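Local atomic coordinates of transcription termination factor NusA (Planctomyces limnophilus, PDB entry 4MTN), a protein that probably takes part in both transcription termination and antitermination, binding the core RNA polymerase and nascent RNA. Residues I112-T116 and T126-G130; I153-L158 and V169-H175; A201-G205 and L240-R244. All coordinates share one frame; numbering follows the deposited sequence.

Contact 1 of 3, residues I112-T116 and T126-G130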
loop_
_atom_site.group_PDB
_atom_site.type_symbol
_atom_site.label_atom_id
_atom_site.label_comp_id
_atom_site.label_asym_id
_atom_site.label_seq_id
_atom_site.Cartn_x
_atom_site.Cartn_y
_atom_site.Cartn_z
ATOM N N ILE A 112 -13.139 -2.361 -3.966
ATOM C CA ILE A 112 -14.077 -2.292 -2.853
ATOM C C ILE A 112 -14.851 -3.595 -2.684
ATOM O O ILE A 112 -15.396 -4.136 -3.644
ATOM C CB ILE A 112 -15.083 -1.130 -3.032
ATOM C CG1 ILE A 112 -14.405 0.210 -2.745
ATOM C CG2 ILE A 112 -16.281 -1.303 -2.110
ATOM C CD1 ILE A 112 -15.352 1.392 -2.789
ATOM N N VAL A 113 -14.880 -4.094 -1.452
ATOM C CA VAL A 113 -15.677 -5.260 -1.102
ATOM C C VAL A 113 -16.524 -4.909 0.117
ATOM O O VAL A 113 -16.075 -4.176 0.996
ATOM C CB VAL A 113 -14.787 -6.494 -0.819
ATOM C CG1 VAL A 113 -15.613 -7.658 -0.303
ATOM C CG2 VAL A 113 -14.036 -6.903 -2.077
ATOM N N SER A 114 -17.752 -5.416 0.162
ATOM C CA SER A 114 -18.657 -5.110 1.263
ATOM C C SER A 114 -18.970 -6.347 2.097
ATOM O O SER A 114 -18.872 -7.476 1.616
ATOM C CB SER A 114 -19.955 -4.497 0.734
ATOM O OG SER A 114 -20.861 -4.241 1.793
ATOM N N GLY A 115 -19.337 -6.125 3.355
ATOM C CA GLY A 115 -19.681 -7.212 4.252
ATOM C C GLY A 115 -20.264 -6.723 5.562
ATOM O O GLY A 115 -20.578 -5.541 5.710
ATOM N N THR A 116 -20.413 -7.636 6.517
ATOM C CA THR A 116 -20.946 -7.290 7.829
ATOM C C THR A 116 -19.936 -7.591 8.931
ATOM O O THR A 116 -19.254 -8.615 8.900
ATOM C CB THR A 116 -22.255 -8.044 8.126
ATOM O OG1 THR A 116 -22.039 -9.454 7.986
ATOM C CG2 THR A 116 -23.352 -7.605 7.169
ATOM N N THR A 126 -13.281 -8.336 12.295
ATOM C CA THR A 126 -13.612 -9.440 11.402
ATOM C C THR A 126 -14.884 -9.136 10.616
ATOM O O THR A 126 -15.947 -8.916 11.197
ATOM C CB THR A 126 -13.790 -10.762 12.173
ATOM O OG1 THR A 126 -12.628 -11.012 12.972
ATOM C CG2 THR A 126 -13.994 -11.918 11.208
ATOM N N VAL A 127 -14.766 -9.127 9.293
ATOM C CA VAL A 127 -15.883 -8.782 8.420
ATOM C C VAL A 127 -16.315 -9.971 7.569
ATOM O O VAL A 127 -15.490 -10.610 6.914
ATOM C CB VAL A 127 -15.521 -7.605 7.493
ATOM C CG1 VAL A 127 -16.697 -7.250 6.598
ATOM C CG2 VAL A 127 -15.080 -6.401 8.312
ATOM N N ASN A 128 -17.612 -10.264 7.577
ATOM C CA ASN A 128 -18.146 -11.361 6.779
ATOM C C ASN A 128 -18.661 -10.882 5.429
ATOM O O ASN A 128 -19.672 -10.188 5.351
ATOM C CB ASN A 128 -19.268 -12.076 7.533
ATOM C CG ASN A 128 -19.921 -13.168 6.709
ATOM O OD1 ASN A 128 -19.274 -13.804 5.876
ATOM N ND2 ASN A 128 -21.210 -13.389 6.934
ATOM N N ILE A 129 -17.961 -11.269 4.369
ATOM C CA ILE A 129 -18.357 -10.913 3.012
ATOM C C ILE A 129 -19.187 -12.041 2.400
ATOM O O ILE A 129 -19.554 -12.002 1.228
ATOM C CB ILE A 129 -17.131 -10.598 2.144
ATOM C CG1 ILE A 129 -16.223 -11.822 2.029
ATOM C CG2 ILE A 129 -16.361 -9.425 2.742
ATOM C CD1 ILE A 129 -14.803 -11.495 1.607
ATOM N N GLY A 130 -19.458 -13.051 3.221
ATOM C CA GLY A 130 -20.400 -14.113 2.908
ATOM C C GLY A 130 -19.820 -15.340 2.234
ATOM O O GLY A 130 -20.365 -16.435 2.370
#
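T116 and N128 form an antiparallel hydrogen-bonded pair, and the short strand axes run at 101° to each other, nearly crosswise. The two strands make the first beta hairpin of the S1 RNA-binding domain, an OB-type fold. T116 N donates to N128 O at 2.9 Å. The return bond, N128 N to T116 O, is 2.7 Å long and almost straight at the hydrogen (171°). The same T116 O also receives a CA-H contact from V127.

The side chains of T116 and N128 lie alongside each other on one face of the sheet and point the same way. OG1 of T116 sits 3.8 Å from CB of N128. G115 has no side chain, and its CA comes to 3.2 Å from N128 O. I129 follows the strand in a loop, and its CA still lies 4.1 Å from G115 CA. The CG2 branch of I129, anti to the carbonyl carbon, reaches back to V113 CG1 at 3.6 Å. V113 also packs on V157 of strand 152-162, which continues this apolar patch. After strand 124-128 the N128 side chain closes an Asx turn, with G130 N donating to N128 OD1 at 2.8 Å.

Contact 2 of 3, residues I153-L158 and V169-H175; sequences IRAVVL and VVLSRAH
The guanidinium of R173 meets R154 O at its edge, in plane, and the imidazole of H175 is met obliquely by CD1 of L158, 3.4 Å from its CD2. Both groups follow the second strand of the hairpin 152-162/167-172 in the S1 domain, an OB-type fold. R173 NH1 donates to R154 O at 3.2 Å, and the donor lies in the carbonyl plane. The R173 chain is bent at chi2 and chi3, which brings it across to the first strand, its CG resting on A155 CB on the way to R154 O. NH2 of R173 forms a salt bridge with E145, so two of the head's nitrogens are tied to different partners.

H175 stands at the N-cap of helix 176-186, where its ND1 accepts from D177 N. Its CB also touches V156 CG2, the two side chains crossing at about a right angle.

The strands pair antiparallel. V156 and S172 exchange two backbone bonds, the shorter being S172 N to V156 O at 2.8 Å. Next along, V157 faces L171 as a non-hydrogen-bonded pair. V157 sends one methyl to each of two neighbours: CG1 to V169 CG1 and CG2 to L171 CD2. S172, on the same face as V156, has its hydroxyl bonded to E140. Further along, L158 N donates to V170 O at 2.7 Å.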
loop_
_atom_site.group_PDB
_atom_site.type_symbol
_atom_site.label_atom_id
_atom_site.label_comp_id
_atom_site.label_asym_id
_atom_site.label_seq_id
_atom_site.Cartn_x
_atom_site.Cartn_y
_atom_site.Cartn_z
ATOM N N ILE A 153 -20.439 -2.640 6.236
ATOM C CA ILE A 153 -19.146 -1.981 6.118
ATOM C C ILE A 153 -18.517 -2.356 4.781
ATOM O O ILE A 153 -18.761 -3.446 4.261
ATOM C CB ILE A 153 -18.205 -2.368 7.287
ATOM C CG1 ILE A 153 -16.913 -1.548 7.253
ATOM C CG2 ILE A 153 -17.904 -3.860 7.266
ATOM C CD1 ILE A 153 -15.928 -1.919 8.343
ATOM N N ARG A 154 -17.733 -1.449 4.210
ATOM C CA ARG A 154 -17.016 -1.755 2.979
ATOM C C ARG A 154 -15.599 -1.192 2.993
ATOM O O ARG A 154 -15.321 -0.180 3.639
ATOM C CB ARG A 154 -17.785 -1.233 1.763
ATOM C CG ARG A 154 -18.044 0.260 1.754
ATOM C CD ARG A 154 -18.800 0.655 0.495
ATOM N NE ARG A 154 -19.074 2.087 0.435
ATOM C CZ ARG A 154 -19.560 2.707 -0.634
ATOM N NH1 ARG A 154 -19.823 2.021 -1.738
ATOM N NH2 ARG A 154 -19.780 4.014 -0.604
ATOM N N ALA A 155 -14.706 -1.869 2.278
ATOM C CA ALA A 155 -13.306 -1.476 2.197
ATOM C C ALA A 155 -12.657 -2.116 0.976
ATOM O O ALA A 155 -13.309 -2.847 0.230
ATOM C CB ALA A 155 -12.566 -1.873 3.465
ATOM N N VAL A 156 -11.372 -1.843 0.774
ATOM C CA VAL A 156 -10.645 -2.423 -0.349
ATOM C C VAL A 156 -9.785 -3.586 0.123
ATOM O O VAL A 156 -9.299 -3.592 1.255
ATOM C CB VAL A 156 -9.757 -1.383 -1.065
ATOM C CG1 VAL A 156 -10.617 -0.317 -1.722
ATOM C CG2 VAL A 156 -8.761 -0.761 -0.099
ATOM N N VAL A 157 -9.612 -4.581 -0.740
ATOM C CA VAL A 157 -8.799 -5.733 -0.386
ATOM C C VAL A 157 -7.332 -5.359 -0.500
ATOM O O VAL A 157 -6.854 -5.014 -1.580
ATOM C CB VAL A 157 -9.096 -6.942 -1.291
ATOM C CG1 VAL A 157 -8.154 -8.090 -0.967
ATOM C CG2 VAL A 157 -10.546 -7.373 -1.143
ATOM N N LEU A 158 -6.622 -5.423 0.624
ATOM C CA LEU A 158 -5.218 -5.033 0.656
ATOM C C LEU A 158 -4.313 -6.127 0.108
ATOM O O LEU A 158 -3.453 -5.870 -0.734
ATOM C CB LEU A 158 -4.798 -4.676 2.082
ATOM C CG LEU A 158 -3.384 -4.113 2.205
ATOM C CD1 LEU A 158 -3.238 -2.869 1.347
ATOM C CD2 LEU A 158 -3.046 -3.811 3.653
ATOM N N VAL A 169 -8.029 -12.959 3.994
ATOM C CA VAL A 169 -8.309 -11.754 3.221
ATOM C C VAL A 169 -8.174 -10.514 4.098
ATOM O O VAL A 169 -8.967 -10.303 5.015
ATOM C CB VAL A 169 -9.719 -11.789 2.603
ATOM C CG1 VAL A 169 -9.946 -10.560 1.736
ATOM C CG2 VAL A 169 -9.913 -13.060 1.790
ATOM N N VAL A 170 -7.162 -9.699 3.814
ATOM C CA VAL A 170 -6.906 -8.487 4.584
ATOM C C VAL A 170 -7.498 -7.264 3.892
ATOM O O VAL A 170 -7.226 -7.020 2.716
ATOM C CB VAL A 170 -5.395 -8.267 4.795
ATOM C CG1 VAL A 170 -5.145 -6.998 5.598
ATOM C CG2 VAL A 170 -4.774 -9.473 5.483
ATOM N N LEU A 171 -8.309 -6.495 4.614
ATOM C CA LEU A 171 -8.908 -5.303 4.028
ATOM C C LEU A 171 -8.212 -4.031 4.500
ATOM O O LEU A 171 -7.368 -4.070 5.396
ATOM C CB LEU A 171 -10.395 -5.240 4.379
ATOM C CG LEU A 171 -11.178 -6.548 4.246
ATOM C CD1 LEU A 171 -12.558 -6.406 4.868
ATOM C CD2 LEU A 171 -11.283 -6.969 2.787
ATOM N N SER A 172 -8.572 -2.902 3.896
ATOM C CA SER A 172 -8.118 -1.598 4.367
ATOM C C SER A 172 -9.149 -0.512 4.082
ATOM O O SER A 172 -9.673 -0.434 2.972
ATOM C CB SER A 172 -6.783 -1.234 3.715
ATOM O OG SER A 172 -6.302 0.009 4.196
ATOM N N ARG A 173 -9.451 0.324 5.071
ATOM C CA ARG A 173 -10.155 1.570 4.785
ATOM C C ARG A 173 -9.178 2.742 4.753
ATOM O O ARG A 173 -9.550 3.863 4.409
ATOM C CB ARG A 173 -11.256 1.826 5.813
ATOM C CG ARG A 173 -12.047 0.589 6.203
ATOM C CD ARG A 173 -13.541 0.861 6.183
ATOM N NE ARG A 173 -13.876 2.185 6.698
ATOM C CZ ARG A 173 -14.981 2.850 6.373
ATOM N NH1 ARG A 173 -15.852 2.315 5.527
ATOM N NH2 ARG A 173 -15.213 4.051 6.884
ATOM N N ALA A 174 -7.926 2.471 5.113
ATOM C CA ALA A 174 -6.907 3.511 5.212
ATOM C C ALA A 174 -6.063 3.648 3.947
ATOM O O ALA A 174 -5.281 4.591 3.815
ATOM C CB ALA A 174 -6.008 3.244 6.407
ATOM N N HIS A 175 -6.219 2.707 3.022
ATOM C CA HIS A 175 -5.407 2.697 1.809
ATOM C C HIS A 175 -5.886 3.764 0.832
ATOM O O HIS A 175 -7.087 4.018 0.729
ATOM C CB HIS A 175 -5.448 1.316 1.148
ATOM C CG HIS A 175 -4.315 1.064 0.201
ATOM N ND1 HIS A 175 -4.329 1.498 -1.107
ATOM C CD2 HIS A 175 -3.135 0.426 0.374
ATOM C CE1 HIS A 175 -3.204 1.138 -1.700
ATOM N NE2 HIS A 175 -2.462 0.485 -0.825
#

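Contact 3 of 3, residues A201-G205 and L240-R244; sequences AREAG and LGGER
R202 extends with CG anti to the backbone N (chi1 -178°) and stays straight out to NE, while E243 is likewise anti at chi1 and extended beyond CG. The two long chains meet at about a right angle, yet their flat ends are nearly coplanar, with the planes 21° apart. This is a salt bridge along the NE and NH2 edge of the guanidinium. R202 NH2 donates to E243 OE1 at 2.8 Å, using the syn lone pair of that oxygen. R202 NE lies 2.9 Å from E243 OE2, but the place of OE2 is less sure. A second bond from NE, to OE1, is weak.

OE1 has another donor. G205 N reaches it at 3.0 Å with a fairly straight bond (162°), from well above the carboxylate plane. One face of the guanidinium carries A204 CB, offset toward the rim. L240 comes obliquely, with CD2 3.4 Å from R202 NH2, and its side chain also packs on F178 and L182 of helix 176-186.

The contact joins the end of strand 195-203 to the loop between helix 231-239 and strand 244-249, in the NusA-like KH region. That loop leaves the helix through a Schellman motif at G241. NH1 of R202 bonds the carbonyl oxygens of R173 and H175. The arginine thus bridges a carboxylate and the backbone that follows the S1 hairpin, just before helix 176-186. E243 is buried, and the nearby positive charge and the G205 N-H would be expected to favour its ionised form.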
loop_
_atom_site.group_PDB
_atom_site.type_symbol
_atom_site.label_atom_id
_atom_site.label_comp_id
_atom_site.label_asym_id
_atom_site.label_seq_id
_atom_site.Cartn_x
_atom_site.Cartn_y
_atom_site.Cartn_z
ATOM N N ALA A 201 -2.505 11.125 -2.727
ATOM C CA ALA A 201 -1.743 11.172 -1.485
ATOM C C ALA A 201 -2.695 11.272 -0.300
ATOM O O ALA A 201 -3.479 12.216 -0.208
ATOM C CB ALA A 201 -0.781 12.341 -1.497
ATOM N N ARG A 202 -2.629 10.307 0.612
ATOM C CA ARG A 202 -3.620 10.228 1.678
ATOM C C ARG A 202 -3.049 10.104 3.089
ATOM O O ARG A 202 -2.105 9.351 3.332
ATOM C CB ARG A 202 -4.558 9.044 1.424
ATOM C CG ARG A 202 -5.656 8.911 2.465
ATOM C CD ARG A 202 -6.548 7.710 2.216
ATOM N NE ARG A 202 -7.759 7.783 3.028
ATOM C CZ ARG A 202 -8.601 6.772 3.213
ATOM N NH1 ARG A 202 -8.366 5.596 2.646
ATOM N NH2 ARG A 202 -9.677 6.938 3.972
ATOM N N GLU A 203 -3.631 10.867 4.011
ATOM C CA GLU A 203 -3.522 10.579 5.435
ATOM C C GLU A 203 -4.915 10.213 5.934
ATOM O O GLU A 203 -5.788 11.074 6.042
ATOM C CB GLU A 203 -2.956 11.771 6.204
ATOM C CG GLU A 203 -1.478 12.016 5.953
ATOM C CD GLU A 203 -0.882 13.021 6.916
ATOM O OE1 GLU A 203 -1.563 13.383 7.900
ATOM O OE2 GLU A 203 0.268 13.448 6.689
ATOM N N ALA A 204 -5.106 8.933 6.242
ATOM C CA ALA A 204 -6.437 8.374 6.472
ATOM C C ALA A 204 -7.192 9.049 7.611
ATOM O O ALA A 204 -6.692 9.160 8.729
ATOM C CB ALA A 204 -6.331 6.881 6.735
ATOM N N GLY A 205 -8.410 9.492 7.311
ATOM C CA GLY A 205 -9.265 10.123 8.297
ATOM C C GLY A 205 -9.006 11.607 8.454
ATOM O O GLY A 205 -9.662 12.275 9.254
ATOM N N LEU A 240 -15.673 8.657 4.650
ATOM C CA LEU A 240 -14.372 8.437 5.269
ATOM C C LEU A 240 -14.314 9.022 6.677
ATOM O O LEU A 240 -13.271 8.992 7.329
ATOM C CB LEU A 240 -13.264 9.037 4.403
ATOM C CG LEU A 240 -13.174 8.471 2.986
ATOM C CD1 LEU A 240 -12.068 9.158 2.205
ATOM C CD2 LEU A 240 -12.959 6.966 3.022
ATOM N N GLY A 241 -15.439 9.558 7.143
ATOM C CA GLY A 241 -15.527 10.090 8.491
ATOM C C GLY A 241 -15.127 11.547 8.631
ATOM O O GLY A 241 -14.682 11.974 9.697
ATOM N N GLY A 242 -15.288 12.315 7.559
ATOM C CA GLY A 242 -14.973 13.732 7.588
ATOM C C GLY A 242 -13.582 14.049 7.077
ATOM O O GLY A 242 -13.037 15.118 7.353
ATOM N N GLU A 243 -13.004 13.113 6.335
ATOM C CA GLU A 243 -11.685 13.304 5.742
ATOM C C GLU A 243 -11.724 14.388 4.666
ATOM O O GLU A 243 -12.586 14.372 3.788
ATOM C CB GLU A 243 -11.174 11.984 5.160
ATOM C CG GLU A 243 -9.828 12.072 4.462
ATOM C CD GLU A 243 -9.270 10.706 4.109
ATOM O OE1 GLU A 243 -9.798 9.694 4.615
ATOM O OE2 GLU A 243 -8.300 10.643 3.326
ATOM N N ARG A 244 -10.791 15.333 4.744
ATOM C CA ARG A 244 -10.739 16.440 3.794
ATOM C C ARG A 244 -10.155 16.008 2.453
ATOM O O ARG A 244 -9.105 15.372 2.398
ATOM C CB ARG A 244 -9.923 17.599 4.369
ATOM C CG ARG A 244 -10.584 18.296 5.548
ATOM C CD ARG A 244 -11.986 18.759 5.187
ATOM N NE ARG A 244 -11.988 19.604 3.998
ATOM C CZ ARG A 244 -13.085 19.969 3.342
ATOM N NH1 ARG A 244 -14.276 19.563 3.759
ATOM N NH2 ARG A 244 -12.990 20.740 2.267
#

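How the contacts relate
Contacts 1 and 2 belong to one sheet of the S1 domain, with centres 9 Å apart. Strands 112-120 and 152-162 are neighbours in it. V113 N lies 2.6 Å from A155 O, and G115 N lies 2.9 Å from I153 O; both are probable hydrogen bonds. Contact 3 lies beyond the second hairpin, its centre 14 Å from that of contact 2. The R202 head joins them, and A174 CB packs on A204 CB at 3.7 Å. Contacts 1 and 3 do not touch; their nearest atoms are about 8 Å apart. Contact 2 therefore stands between the first S1 hairpin and the KH region.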